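Local coordinates for KLLA0E08119p (Kluyveromyces lactis, PDB 3VA7), which probably makes urea-1-carboxylate (allophanate) from urea, bicarbonate and ATP through its biotin, as the urea carboxylase part of a longer two-activity enzyme, at residues Q264-E269 with R450-S455; I446-S451 with K466-F471; L855-N860 with Q885-V890; I865-H870 with I915-N920. All blocks are in the same frame, centred on the assembly; numbering follows the deposited sequence.

Overall arrangement
The four contacts form two pairs at opposite sides of the chain's centre. Interactions 1 and 2 belong to the biotin carboxylase region, have centres about 6 Å apart and both use helix 446-454, sharing Arg450 and Ser451: Ile452 of interaction 1 packs directly on Leu468 and Phe471 of interaction 2. Interactions 3 and 4 lie in the carboxyltransferase region, centres about 13 Å apart, joined by helix 859-875, whose Ile865 packs on the turn at Gln885-Ser889. Nearest atoms of the two pairs remain about 40 Å apart. Of the four, interaction 3 comes near the carboxyltransfer site: the Val887 side chain lies about 11 Å from bound urea and about 12 Å from the biotin group.

Interaction 1. Residues Q264-E269 with R450-S455; sequences QKVIEE and RSIASS
Ile452 packs its two branches on Ile267 and Val266, and so seats helix 446-454 against strand 264-270 of the large antiparallel sheet in the biotin carboxylase region. It is a helix-on-sheet contact that joins parts of the chain some 180 residues apart, and all three touching residues are buried.

From CB, the Ile452 side chain points toward the strand and forks. The CG2 methyl lies anti to the backbone N and meets Ile267 CD1 at 4.1 Å, the two side chains running alongside one another, head to tail. The other branch starts beside the backbone N (chi1 -62°), and its CG1 packs on the Phe471 ring at CE2. One bond further, chi2 extends the chain fully (171°), which carries Ile452 CD1 out to Val266 CG2 at 4.3 Å. The same methyl also touches Leu468 CD2. A beta-branched residue suits this place because it can fill two directions at once: CG2 serves one strand residue, while the longer arm reaches the other and the loop at Leu468.

On the strand, Ile267 also packs on Ile364 and Ala366 of the neighbouring strand 362-372 and on Leu259 of strand 249-261, so the residue that receives Ile452 is itself held by both neighbouring strands. The contact itself is wholly apolar.

Polar order returns where the helix ends. Ser455 is the N-cap of the next helix, its OG serving Phe458 N, and it also turns back: the carbonyl oxygen Ile452 O accepts from Ser455 N at 2.8 Å and, in the carbonyl plane on a lone pair, from Ser455 OG at 2.7 Å.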
loop_
_atom_site.group_PDB
_atom_site.type_symbol
_atom_site.label_atom_id
_atom_site.label_comp_id
_atom_site.label_asym_id
_atom_site.label_seq_id
_atom_site.Cartn_x
_atom_site.Cartn_y
_atom_site.Cartn_z
ATOM N N GLN A 264 -14.256 27.060 -13.186
ATOM C CA GLN A 264 -12.969 26.413 -13.350
ATOM C C GLN A 264 -13.049 25.412 -14.510
ATOM O O GLN A 264 -13.868 24.481 -14.495
ATOM C CB GLN A 264 -12.546 25.771 -12.044
ATOM C CG GLN A 264 -12.553 26.732 -10.863
ATOM C CD GLN A 264 -12.510 26.002 -9.536
ATOM O OE1 GLN A 264 -11.514 25.356 -9.211
ATOM N NE2 GLN A 264 -13.596 26.089 -8.756
ATOM N N LYS A 265 -12.231 25.622 -15.542
ATOM C CA LYS A 265 -12.397 24.859 -16.776
ATOM C C LYS A 265 -12.121 23.375 -16.538
ATOM O O LYS A 265 -11.271 23.062 -15.698
ATOM C CB LYS A 265 -11.535 25.460 -17.868
ATOM C CG LYS A 265 -11.798 26.954 -17.996
ATOM C CD LYS A 265 -11.284 27.516 -19.317
ATOM C CE LYS A 265 -9.937 28.122 -19.144
ATOM N NZ LYS A 265 -9.760 29.293 -20.042
ATOM N N VAL A 266 -12.889 22.481 -17.191
ATOM C CA VAL A 266 -12.647 21.028 -17.063
ATOM C C VAL A 266 -12.514 20.349 -18.406
ATOM O O VAL A 266 -11.678 19.449 -18.545
ATOM C CB VAL A 266 -13.643 20.216 -16.126
ATOM C CG1 VAL A 266 -14.365 21.094 -15.133
ATOM C CG2 VAL A 266 -14.650 19.473 -16.904
ATOM N N ILE A 267 -13.313 20.779 -19.392
ATOM C CA ILE A 267 -13.154 20.295 -20.763
ATOM C C ILE A 267 -13.131 21.421 -21.787
ATOM O O ILE A 267 -13.973 22.337 -21.761
ATOM C CB ILE A 267 -14.243 19.232 -21.164
ATOM C CG1 ILE A 267 -13.884 17.861 -20.612
ATOM C CG2 ILE A 267 -14.445 19.095 -22.682
ATOM C CD1 ILE A 267 -14.831 17.409 -19.548
ATOM N N GLU A 268 -12.176 21.329 -22.720
ATOM C CA GLU A 268 -12.078 22.298 -23.807
ATOM C C GLU A 268 -12.006 21.604 -25.147
ATOM O O GLU A 268 -11.622 20.446 -25.227
ATOM C CB GLU A 268 -10.879 23.225 -23.601
ATOM C CG GLU A 268 -10.668 23.682 -22.154
ATOM C CD GLU A 268 -9.702 22.783 -21.345
ATOM O OE1 GLU A 268 -9.166 21.774 -21.863
ATOM O OE2 GLU A 268 -9.458 23.099 -20.164
ATOM N N GLU A 269 -12.375 22.328 -26.196
ATOM C CA GLU A 269 -12.401 21.799 -27.563
ATOM C C GLU A 269 -12.126 22.855 -28.678
ATOM O O GLU A 269 -12.307 24.064 -28.501
ATOM C CB GLU A 269 -13.759 21.135 -27.842
ATOM C CG GLU A 269 -14.923 22.121 -28.030
ATOM C CD GLU A 269 -16.220 21.385 -28.394
ATOM O OE1 GLU A 269 -17.279 21.562 -27.671
ATOM O OE2 GLU A 269 -16.146 20.627 -29.407
ATOM N N ARG A 450 -15.972 11.153 -17.187
ATOM C CA ARG A 450 -16.495 10.109 -18.091
ATOM C C ARG A 450 -17.959 10.346 -18.427
ATOM O O ARG A 450 -18.390 10.310 -19.601
ATOM C CB ARG A 450 -16.354 8.740 -17.436
ATOM C CG ARG A 450 -15.146 7.978 -17.874
ATOM C CD ARG A 450 -14.798 7.039 -16.789
ATOM N NE ARG A 450 -13.504 6.445 -17.036
ATOM C CZ ARG A 450 -12.894 5.652 -16.166
ATOM N NH1 ARG A 450 -13.499 5.408 -15.017
ATOM N NH2 ARG A 450 -11.705 5.103 -16.438
ATOM N N SER A 451 -18.693 10.582 -17.352
ATOM C CA SER A 451 -20.066 10.982 -17.366
ATOM C C SER A 451 -20.301 12.246 -18.231
ATOM O O SER A 451 -21.215 12.251 -19.070
ATOM C CB SER A 451 -20.524 11.166 -15.923
ATOM O OG SER A 451 -21.427 12.243 -15.848
ATOM N N ILE A 452 -19.485 13.295 -18.050
ATOM C CA ILE A 452 -19.590 14.496 -18.920
ATOM C C ILE A 452 -19.275 14.175 -20.370
ATOM O O ILE A 452 -20.144 14.296 -21.203
ATOM C CB ILE A 452 -18.743 15.660 -18.461
ATOM C CG1 ILE A 452 -19.187 16.144 -17.087
ATOM C CG2 ILE A 452 -18.848 16.791 -19.450
ATOM C CD1 ILE A 452 -18.239 17.138 -16.511
ATOM N N ALA A 453 -18.061 13.710 -20.654
ATOM C CA ALA A 453 -17.678 13.250 -22.007
ATOM C C ALA A 453 -18.747 12.372 -22.661
ATOM O O ALA A 453 -18.824 12.258 -23.877
ATOM C CB ALA A 453 -16.363 12.497 -21.954
ATOM N N SER A 454 -19.568 11.748 -21.833
ATOM C CA SER A 454 -20.578 10.779 -22.303
ATOM C C SER A 454 -21.960 11.322 -22.512
ATOM O O SER A 454 -22.786 10.643 -23.104
ATOM C CB SER A 454 -20.743 9.667 -21.284
ATOM O OG SER A 454 -19.903 8.659 -21.725
ATOM N N SER A 455 -22.211 12.496 -21.938
ATOM C CA SER A 455 -23.548 13.040 -21.837
ATOM C C SER A 455 -24.166 13.306 -23.208
ATOM O O SER A 455 -23.458 13.404 -24.229
ATOM C CB SER A 455 -23.537 14.296 -20.967
ATOM O OG SER A 455 -22.645 15.249 -21.496
#

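Interaction 2. Residues I446-S451 with K466-F471; sequences IDYLRS and KVLDSF
Leu468 is the first residue of the 466-471 segment to reach helix 446-454. It sits in a short 3-10 turn spanning Val467 to Asp469 and points toward the helix, where its CD1 methyl lies 3.6 Å from Tyr448 OH. The tyrosine spans the gap because its ring is swung anti to the backbone N (chi1 173°), and Phe377 and Tyr473 brace that ring edge-to-face. A leucine suits the spot, its branched end offering one methyl to the end of the phenol.

Asp469 turns away from the helix, and its OD1 accepts a bond from Arg262 N, tying the turn to the link between strands 249-261 and 264-270.

Phe471 closes the walk. Its CB is directed toward the helix, and the ring, also anti to the backbone N, presents an edge to it: Ser451 OG lies in the ring plane, 3.2 Å from Phe471 CE2 and 3.3 Å from CZ, an approach that probably suits the polar oxygen better than the ring face. Ser455 adds a further contact to this ring. The arrangement belongs to the biotin carboxylase C-terminal region, where the loop that follows helix 456-460 packs back on helix 446-454.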
loop_
_atom_site.group_PDB
_atom_site.type_symbol
_atom_site.label_atom_id
_atom_site.label_comp_id
_atom_site.label_asym_id
_atom_site.label_seq_id
_atom_site.Cartn_x
_atom_site.Cartn_y
_atom_site.Cartn_z
ATOM N N ILE A 446 -12.101 11.220 -12.605
ATOM C CA ILE A 446 -12.167 10.504 -13.867
ATOM C C ILE A 446 -13.604 10.127 -14.195
ATOM O O ILE A 446 -14.063 10.272 -15.319
ATOM C CB ILE A 446 -11.187 9.284 -13.890
ATOM C CG1 ILE A 446 -11.035 8.685 -15.269
ATOM C CG2 ILE A 446 -11.536 8.173 -12.840
ATOM C CD1 ILE A 446 -10.611 9.658 -16.377
ATOM N N ASP A 447 -14.304 9.630 -13.189
ATOM C CA ASP A 447 -15.655 9.165 -13.341
ATOM C C ASP A 447 -16.547 10.336 -13.680
ATOM O O ASP A 447 -17.379 10.219 -14.542
ATOM C CB ASP A 447 -16.171 8.475 -12.061
ATOM C CG ASP A 447 -17.537 7.842 -12.276
ATOM O OD1 ASP A 447 -17.598 6.941 -13.125
ATOM O OD2 ASP A 447 -18.548 8.287 -11.669
ATOM N N TYR A 448 -16.402 11.440 -12.969
ATOM C CA TYR A 448 -17.070 12.704 -13.319
ATOM C C TYR A 448 -16.804 13.135 -14.783
ATOM O O TYR A 448 -17.721 13.450 -15.535
ATOM C CB TYR A 448 -16.560 13.740 -12.350
ATOM C CG TYR A 448 -16.978 15.138 -12.600
ATOM C CD1 TYR A 448 -16.082 16.043 -13.162
ATOM C CD2 TYR A 448 -18.243 15.598 -12.203
ATOM C CE1 TYR A 448 -16.429 17.360 -13.357
ATOM C CE2 TYR A 448 -18.614 16.918 -12.401
ATOM C CZ TYR A 448 -17.700 17.799 -12.976
ATOM O OH TYR A 448 -18.018 19.121 -13.192
ATOM N N LEU A 449 -15.542 13.094 -15.181
ATOM C CA LEU A 449 -15.157 13.352 -16.570
ATOM C C LEU A 449 -15.868 12.431 -17.537
ATOM O O LEU A 449 -16.306 12.883 -18.587
ATOM C CB LEU A 449 -13.632 13.202 -16.785
ATOM C CG LEU A 449 -12.653 14.375 -16.671
ATOM C CD1 LEU A 449 -13.280 15.622 -16.101
ATOM C CD2 LEU A 449 -11.416 13.950 -15.895
ATOM N N ARG A 450 -15.972 11.153 -17.187
ATOM C CA ARG A 450 -16.495 10.109 -18.091
ATOM C C ARG A 450 -17.959 10.346 -18.427
ATOM O O ARG A 450 -18.390 10.310 -19.601
ATOM C CB ARG A 450 -16.354 8.740 -17.436
ATOM C CG ARG A 450 -15.146 7.978 -17.874
ATOM C CD ARG A 450 -14.798 7.039 -16.789
ATOM N NE ARG A 450 -13.504 6.445 -17.036
ATOM C CZ ARG A 450 -12.894 5.652 -16.166
ATOM N NH1 ARG A 450 -13.499 5.408 -15.017
ATOM N NH2 ARG A 450 -11.705 5.103 -16.438
ATOM N N SER A 451 -18.693 10.582 -17.352
ATOM C CA SER A 451 -20.066 10.982 -17.366
ATOM C C SER A 451 -20.301 12.246 -18.231
ATOM O O SER A 451 -21.215 12.251 -19.070
ATOM C CB SER A 451 -20.524 11.166 -15.923
ATOM O OG SER A 451 -21.427 12.243 -15.848
ATOM N N LYS A 466 -22.538 27.718 -18.072
ATOM C CA LYS A 466 -23.441 27.496 -16.949
ATOM C C LYS A 466 -23.728 26.002 -16.668
ATOM O O LYS A 466 -23.978 25.611 -15.515
ATOM C CB LYS A 466 -24.744 28.275 -17.209
ATOM C CG LYS A 466 -25.528 28.669 -15.962
ATOM C CD LYS A 466 -24.626 29.309 -14.875
ATOM C CE LYS A 466 -25.102 28.859 -13.450
ATOM N NZ LYS A 466 -24.373 29.505 -12.321
ATOM N N VAL A 467 -23.659 25.188 -17.723
ATOM C CA VAL A 467 -24.075 23.782 -17.709
ATOM C C VAL A 467 -23.564 22.930 -16.534
ATOM O O VAL A 467 -24.366 22.370 -15.772
ATOM C CB VAL A 467 -23.742 23.100 -19.054
ATOM C CG1 VAL A 467 -24.041 21.606 -19.009
ATOM C CG2 VAL A 467 -24.521 23.752 -20.173
ATOM N N LEU A 468 -22.242 22.834 -16.394
ATOM C CA LEU A 468 -21.618 22.021 -15.364
ATOM C C LEU A 468 -22.042 22.400 -13.971
ATOM O O LEU A 468 -21.902 21.592 -13.060
ATOM C CB LEU A 468 -20.100 22.124 -15.444
ATOM C CG LEU A 468 -19.413 21.399 -16.578
ATOM C CD1 LEU A 468 -18.013 21.108 -16.142
ATOM C CD2 LEU A 468 -20.144 20.120 -16.926
ATOM N N ASP A 469 -22.531 23.628 -13.795
ATOM C CA ASP A 469 -23.033 24.077 -12.487
ATOM C C ASP A 469 -24.367 23.447 -12.044
ATOM O O ASP A 469 -24.689 23.412 -10.844
ATOM C CB ASP A 469 -23.065 25.603 -12.406
ATOM C CG ASP A 469 -21.760 26.165 -11.904
ATOM O OD1 ASP A 469 -21.130 26.947 -12.632
ATOM O OD2 ASP A 469 -21.333 25.792 -10.786
ATOM N N SER A 470 -25.125 22.951 -13.016
ATOM C CA SER A 470 -26.349 22.182 -12.749
ATOM C C SER A 470 -26.290 20.801 -13.457
ATOM O O SER A 470 -27.255 20.347 -14.101
ATOM C CB SER A 470 -27.618 22.994 -13.125
ATOM O OG SER A 470 -27.549 23.539 -14.439
ATOM N N PHE A 471 -25.138 20.140 -13.352
ATOM C CA PHE A 471 -24.956 18.886 -14.053
ATOM C C PHE A 471 -25.271 17.748 -13.099
ATOM O O PHE A 471 -24.753 17.695 -11.953
ATOM C CB PHE A 471 -23.543 18.765 -14.608
ATOM C CG PHE A 471 -23.294 17.484 -15.348
ATOM C CD1 PHE A 471 -23.680 17.349 -16.676
ATOM C CD2 PHE A 471 -22.659 16.419 -14.716
ATOM C CE1 PHE A 471 -23.455 16.170 -17.367
ATOM C CE2 PHE A 471 -22.432 15.238 -15.394
ATOM C CZ PHE A 471 -22.838 15.111 -16.733
#

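Interaction 3. Residues L855-N860 with Q885-V890; sequences LEFDLN and QGVRSV
Phe857 lays its CD1 edge against Val887 CG1 at 4.0 Å, joining the lead-in to helix 859-875 with the turn of the hairpin formed by strands 880-885 and 889-894 in the carboxyltransferase region. This is the inward, apolar side. The two side chains cross at about a right angle, the methyl sits near the ring plane, and Leu987 backs both of them; Met1030 also touches the ring.

Leu855 and Glu856, by contrast, form a solvent-exposed rim, and the buried Arg888 runs beneath it. Its CD lies 3.6 Å from Glu856 O, and a bend at chi3 (-98°) turns its guanidinium so that one face lies under Leu855 CA, while Leu855 CD2 reaches the two terminal nitrogens. The N-H groups of the head are used beyond these segments: NE donates to Tyr852 O, and NH2 makes a weak bond to Gly853 O. An arginine therefore serves both to span to Leu855 and to donate to the Tyr852 carbonyl, and an alanine in its place would probably leave Tyr852 O without this donor and Leu855 without its flat partner.

Asp858 OD2, at the N-cap, accepts from Asn860 N at 2.9 Å. Between the segments one water donates to both Asp858 O, at 2.9 Å, and Val887 O, at 2.7 Å.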
loop_
_atom_site.group_PDB
_atom_site.type_symbol
_atom_site.label_atom_id
_atom_site.label_comp_id
_atom_site.label_asym_id
_atom_site.label_seq_id
_atom_site.Cartn_x
_atom_site.Cartn_y
_atom_site.Cartn_z
ATOM N N LEU A 855 19.170 -30.855 14.304
ATOM C CA LEU A 855 18.776 -29.446 14.533
ATOM C C LEU A 855 20.045 -28.537 14.553
ATOM O O LEU A 855 20.703 -28.309 15.585
ATOM C CB LEU A 855 17.836 -29.274 15.751
ATOM C CG LEU A 855 16.599 -30.217 15.964
ATOM C CD1 LEU A 855 15.775 -29.851 17.224
ATOM C CD2 LEU A 855 15.643 -30.397 14.740
ATOM N N GLU A 856 20.372 -28.042 13.363
ATOM C CA GLU A 856 21.727 -27.676 13.024
ATOM C C GLU A 856 21.724 -26.953 11.671
ATOM O O GLU A 856 20.907 -27.273 10.767
ATOM C CB GLU A 856 22.539 -28.942 12.865
ATOM C CG GLU A 856 24.007 -28.729 12.849
ATOM C CD GLU A 856 24.567 -28.690 14.252
ATOM O OE1 GLU A 856 25.818 -28.808 14.376
ATOM O OE2 GLU A 856 23.750 -28.553 15.220
ATOM N N PHE A 857 22.613 -25.978 11.522
ATOM C CA PHE A 857 22.717 -25.316 10.276
ATOM C C PHE A 857 23.910 -25.942 9.593
ATOM O O PHE A 857 24.871 -26.351 10.267
ATOM C CB PHE A 857 22.917 -23.820 10.432
ATOM C CG PHE A 857 23.441 -23.180 9.210
ATOM C CD1 PHE A 857 22.595 -22.863 8.168
ATOM C CD2 PHE A 857 24.811 -22.939 9.072
ATOM C CE1 PHE A 857 23.080 -22.275 7.014
ATOM C CE2 PHE A 857 25.338 -22.368 7.889
ATOM C CZ PHE A 857 24.473 -22.043 6.847
ATOM N N ASP A 858 23.821 -25.986 8.258
ATOM C CA ASP A 858 24.811 -26.510 7.353
ATOM C C ASP A 858 24.439 -25.924 5.986
ATOM O O ASP A 858 23.375 -26.229 5.462
ATOM C CB ASP A 858 24.723 -28.051 7.357
ATOM C CG ASP A 858 25.690 -28.704 6.380
ATOM O OD1 ASP A 858 25.973 -29.918 6.530
ATOM O OD2 ASP A 858 26.137 -28.014 5.441
ATOM N N LEU A 859 25.286 -25.066 5.423
ATOM C CA LEU A 859 25.029 -24.506 4.096
ATOM C C LEU A 859 24.642 -25.524 3.018
ATOM O O LEU A 859 23.830 -25.198 2.142
ATOM C CB LEU A 859 26.236 -23.757 3.570
ATOM C CG LEU A 859 26.217 -22.240 3.382
ATOM C CD1 LEU A 859 27.472 -21.821 2.671
ATOM C CD2 LEU A 859 25.010 -21.774 2.630
ATOM N N ASN A 860 25.221 -26.735 3.050
ATOM C CA ASN A 860 24.929 -27.716 2.008
ATOM C C ASN A 860 23.440 -28.054 1.888
ATOM O O ASN A 860 22.872 -28.116 0.771
ATOM C CB ASN A 860 25.762 -28.971 2.198
ATOM C CG ASN A 860 27.178 -28.806 1.657
ATOM O OD1 ASN A 860 27.410 -28.211 0.590
ATOM N ND2 ASN A 860 28.135 -29.300 2.415
ATOM N N GLN A 885 10.993 -22.274 0.906
ATOM C CA GLN A 885 12.322 -22.444 1.563
ATOM C C GLN A 885 12.501 -21.825 2.966
ATOM O O GLN A 885 12.271 -20.603 3.161
ATOM C CB GLN A 885 13.435 -21.858 0.702
ATOM C CG GLN A 885 14.297 -22.880 0.218
ATOM C CD GLN A 885 15.691 -22.463 -0.163
ATOM O OE1 GLN A 885 16.652 -22.767 0.554
ATOM N NE2 GLN A 885 15.831 -21.883 -1.358
ATOM N N GLY A 886 12.941 -22.669 3.907
ATOM C CA GLY A 886 13.449 -22.200 5.179
ATOM C C GLY A 886 14.928 -22.554 5.363
ATOM O O GLY A 886 15.607 -22.942 4.423
ATOM N N VAL A 887 15.422 -22.484 6.587
ATOM C CA VAL A 887 16.845 -22.610 6.804
ATOM C C VAL A 887 17.359 -24.018 6.528
ATOM O O VAL A 887 18.413 -24.184 5.905
ATOM C CB VAL A 887 17.229 -22.144 8.216
ATOM C CG1 VAL A 887 18.629 -22.696 8.609
ATOM C CG2 VAL A 887 17.112 -20.584 8.288
ATOM N N ARG A 888 16.611 -25.020 6.962
ATOM C CA ARG A 888 17.034 -26.395 6.770
ATOM C C ARG A 888 15.799 -27.280 6.397
ATOM O O ARG A 888 15.783 -28.489 6.608
ATOM C CB ARG A 888 17.674 -26.884 8.073
ATOM C CG ARG A 888 16.699 -26.887 9.218
ATOM C CD ARG A 888 17.347 -27.432 10.429
ATOM N NE ARG A 888 17.060 -28.846 10.672
ATOM C CZ ARG A 888 16.040 -29.302 11.383
ATOM N NH1 ARG A 888 15.153 -28.491 11.907
ATOM N NH2 ARG A 888 15.912 -30.603 11.564
ATOM N N SER A 889 14.771 -26.643 5.854
ATOM C CA SER A 889 13.510 -27.276 5.632
ATOM C C SER A 889 12.844 -26.634 4.422
ATOM O O SER A 889 13.329 -25.615 3.877
ATOM C CB SER A 889 12.637 -27.087 6.856
ATOM O OG SER A 889 12.173 -25.739 6.792
ATOM N N VAL A 890 11.733 -27.228 3.990
ATOM C CA VAL A 890 10.930 -26.608 2.938
ATOM C C VAL A 890 9.539 -27.048 3.187
ATOM O O VAL A 890 9.275 -28.200 3.585
ATOM C CB VAL A 890 11.374 -27.015 1.457
ATOM C CG1 VAL A 890 11.523 -28.578 1.318
ATOM C CG2 VAL A 890 10.401 -26.447 0.378
HETATM O O HOH W 1 20.792 -25.400 6.438
#

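Interaction 4. Residues I865-H870 with I915-N920; sequences INRLIH and IQFDKN
Ile915 presses its side chain along the backbone of helix 859-875 between Arg867 and Leu868, holding the loop that runs from helix 901-912 to strand 922-934 onto that helix in the carboxyltransferase region. The isoleucine's two arms divide the work. CG2, anti to the backbone N, meets Arg867 CB at 3.8 Å. The longer arm, nearly extended at chi2 (157°), places CD1 3.7 Å from Leu868 CA and 3.8 Å from Leu868 CB. Leu868 holds its own CG anti to N, bringing CD1 to the same methyl, and Tyr852 touches both residues from the sheet. Because CG2 and CD1 each have their own partner, an alanine here would probably open a gap beside Leu868 and leave Arg867 CB without its apolar neighbour.

Phe917 takes a different conformation, its ring swung between the backbone N and the carbonyl carbon (chi1 71°). This turns one edge back on its own loop, with Ile915 CG2 in the ring plane, and brings CD2 obliquely to Arg867 CG at 4.2 Å. Tyr863 meets the ring edge-to-face.

Arg867 starts toward the loop, but bends at chi2 and chi3 carry its end away again. Its aliphatic base serves the loop, while its flat head returns to the helix, nearly perpendicular to the Phe917 ring: Arg867 NH2 lies 3.3 Å above the plane of the His870 imidazole, over its centre.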
loop_
_atom_site.group_PDB
_atom_site.type_symbol
_atom_site.label_atom_id
_atom_site.label_comp_id
_atom_site.label_asym_id
_atom_site.label_seq_id
_atom_site.Cartn_x
_atom_site.Cartn_y
_atom_site.Cartn_z
ATOM N N ILE A 865 17.911 -28.117 -0.550
ATOM C CA ILE A 865 16.495 -27.719 -0.604
ATOM C C ILE A 865 16.270 -27.161 -1.993
ATOM O O ILE A 865 15.224 -27.387 -2.644
ATOM C CB ILE A 865 16.182 -26.641 0.444
ATOM C CG1 ILE A 865 16.355 -27.228 1.861
ATOM C CG2 ILE A 865 14.809 -25.941 0.180
ATOM C CD1 ILE A 865 16.507 -26.125 2.877
ATOM N N ASN A 866 17.276 -26.457 -2.485
ATOM C CA ASN A 866 17.120 -25.923 -3.793
ATOM C C ASN A 866 16.978 -27.099 -4.814
ATOM O O ASN A 866 16.215 -27.005 -5.793
ATOM C CB ASN A 866 18.254 -24.977 -4.081
ATOM C CG ASN A 866 18.572 -24.931 -5.494
ATOM O OD1 ASN A 866 18.198 -24.016 -6.224
ATOM N ND2 ASN A 866 19.277 -25.950 -5.934
ATOM N N ARG A 867 17.642 -28.219 -4.541
ATOM C CA ARG A 867 17.695 -29.347 -5.487
ATOM C C ARG A 867 16.368 -30.157 -5.381
ATOM O O ARG A 867 15.811 -30.556 -6.388
ATOM C CB ARG A 867 18.952 -30.233 -5.235
ATOM C CG ARG A 867 20.281 -29.840 -5.889
ATOM C CD ARG A 867 20.228 -28.522 -6.728
ATOM N NE ARG A 867 20.079 -28.712 -8.164
ATOM C CZ ARG A 867 19.655 -27.804 -9.045
ATOM N NH1 ARG A 867 19.287 -26.564 -8.681
ATOM N NH2 ARG A 867 19.575 -28.155 -10.343
ATOM N N LEU A 868 15.870 -30.395 -4.164
ATOM C CA LEU A 868 14.538 -30.971 -3.976
ATOM C C LEU A 868 13.487 -30.211 -4.794
ATOM O O LEU A 868 12.727 -30.828 -5.516
ATOM C CB LEU A 868 14.143 -31.041 -2.482
ATOM C CG LEU A 868 12.792 -31.711 -2.257
ATOM C CD1 LEU A 868 12.848 -33.116 -2.840
ATOM C CD2 LEU A 868 12.383 -31.846 -0.775
ATOM N N ILE A 869 13.482 -28.879 -4.711
ATOM C CA ILE A 869 12.518 -28.069 -5.404
ATOM C C ILE A 869 12.695 -28.344 -6.864
ATOM O O ILE A 869 11.714 -28.442 -7.602
ATOM C CB ILE A 869 12.705 -26.533 -5.100
ATOM C CG1 ILE A 869 12.246 -26.186 -3.655
ATOM C CG2 ILE A 869 12.005 -25.672 -6.142
ATOM C CD1 ILE A 869 12.697 -24.850 -3.160
ATOM N N HIS A 870 13.947 -28.467 -7.283
ATOM C CA HIS A 870 14.255 -28.683 -8.681
ATOM C C HIS A 870 13.734 -30.059 -9.146
ATOM O O HIS A 870 13.239 -30.186 -10.250
ATOM C CB HIS A 870 15.748 -28.509 -8.919
ATOM C CG HIS A 870 16.214 -29.001 -10.246
ATOM N ND1 HIS A 870 16.095 -28.254 -11.404
ATOM C CD2 HIS A 870 16.818 -30.166 -10.608
ATOM C CE1 HIS A 870 16.603 -28.936 -12.420
ATOM N NE2 HIS A 870 17.054 -30.096 -11.962
ATOM N N ILE A 915 18.275 -36.608 -5.863
ATOM C CA ILE A 915 19.071 -35.395 -5.730
ATOM C C ILE A 915 20.557 -35.792 -5.837
ATOM O O ILE A 915 21.026 -36.616 -5.055
ATOM C CB ILE A 915 18.742 -34.703 -4.359
ATOM C CG1 ILE A 915 17.320 -34.102 -4.398
ATOM C CG2 ILE A 915 19.859 -33.695 -3.930
ATOM C CD1 ILE A 915 16.647 -33.899 -3.020
ATOM N N GLN A 916 21.277 -35.247 -6.815
ATOM C CA GLN A 916 22.732 -35.527 -6.907
ATOM C C GLN A 916 23.471 -34.203 -6.945
ATOM O O GLN A 916 23.188 -33.336 -7.807
ATOM C CB GLN A 916 23.204 -36.366 -8.164
ATOM C CG GLN A 916 22.212 -37.321 -8.876
ATOM C CD GLN A 916 22.114 -38.813 -8.305
ATOM O OE1 GLN A 916 22.220 -39.055 -7.087
ATOM N NE2 GLN A 916 21.854 -39.783 -9.206
ATOM N N PHE A 917 24.456 -34.057 -6.065
ATOM C CA PHE A 917 25.364 -32.892 -6.185
ATOM C C PHE A 917 26.608 -33.125 -5.348
ATOM O O PHE A 917 26.636 -34.018 -4.490
ATOM C CB PHE A 917 24.667 -31.533 -5.845
ATOM C CG PHE A 917 24.365 -31.373 -4.401
ATOM C CD1 PHE A 917 25.257 -30.714 -3.551
ATOM C CD2 PHE A 917 23.238 -31.949 -3.845
ATOM C CE1 PHE A 917 24.987 -30.617 -2.181
ATOM C CE2 PHE A 917 22.985 -31.825 -2.488
ATOM C CZ PHE A 917 23.856 -31.168 -1.673
ATOM N N ASP A 918 27.643 -32.346 -5.613
ATOM C CA ASP A 918 28.873 -32.472 -4.813
ATOM C C ASP A 918 29.166 -31.181 -4.031
ATOM O O ASP A 918 28.638 -30.085 -4.340
ATOM C CB ASP A 918 30.087 -32.868 -5.686
ATOM C CG ASP A 918 30.446 -31.802 -6.719
ATOM O OD1 ASP A 918 31.293 -32.069 -7.569
ATOM O OD2 ASP A 918 29.885 -30.690 -6.725
ATOM N N LYS A 919 30.042 -31.333 -3.045
ATOM C CA LYS A 919 30.458 -30.242 -2.172
ATOM C C LYS A 919 30.865 -28.980 -2.979
ATOM O O LYS A 919 30.793 -27.874 -2.456
ATOM C CB LYS A 919 31.506 -30.727 -1.137
ATOM C CG LYS A 919 32.933 -30.852 -1.642
ATOM C CD LYS A 919 33.789 -31.831 -0.818
ATOM C CE LYS A 919 35.019 -32.360 -1.636
ATOM N NZ LYS A 919 35.791 -31.282 -2.403
ATOM N N ASN A 920 31.172 -29.127 -4.268
ATOM C CA ASN A 920 31.645 -27.980 -5.068
ATOM C C ASN A 920 30.635 -27.127 -5.795
ATOM O O ASN A 920 31.009 -26.429 -6.759
ATOM C CB ASN A 920 32.737 -28.398 -6.071
ATOM C CG ASN A 920 33.918 -29.111 -5.400
ATOM O OD1 ASN A 920 33.920 -29.367 -4.183
ATOM N ND2 ASN A 920 34.897 -29.468 -6.200
#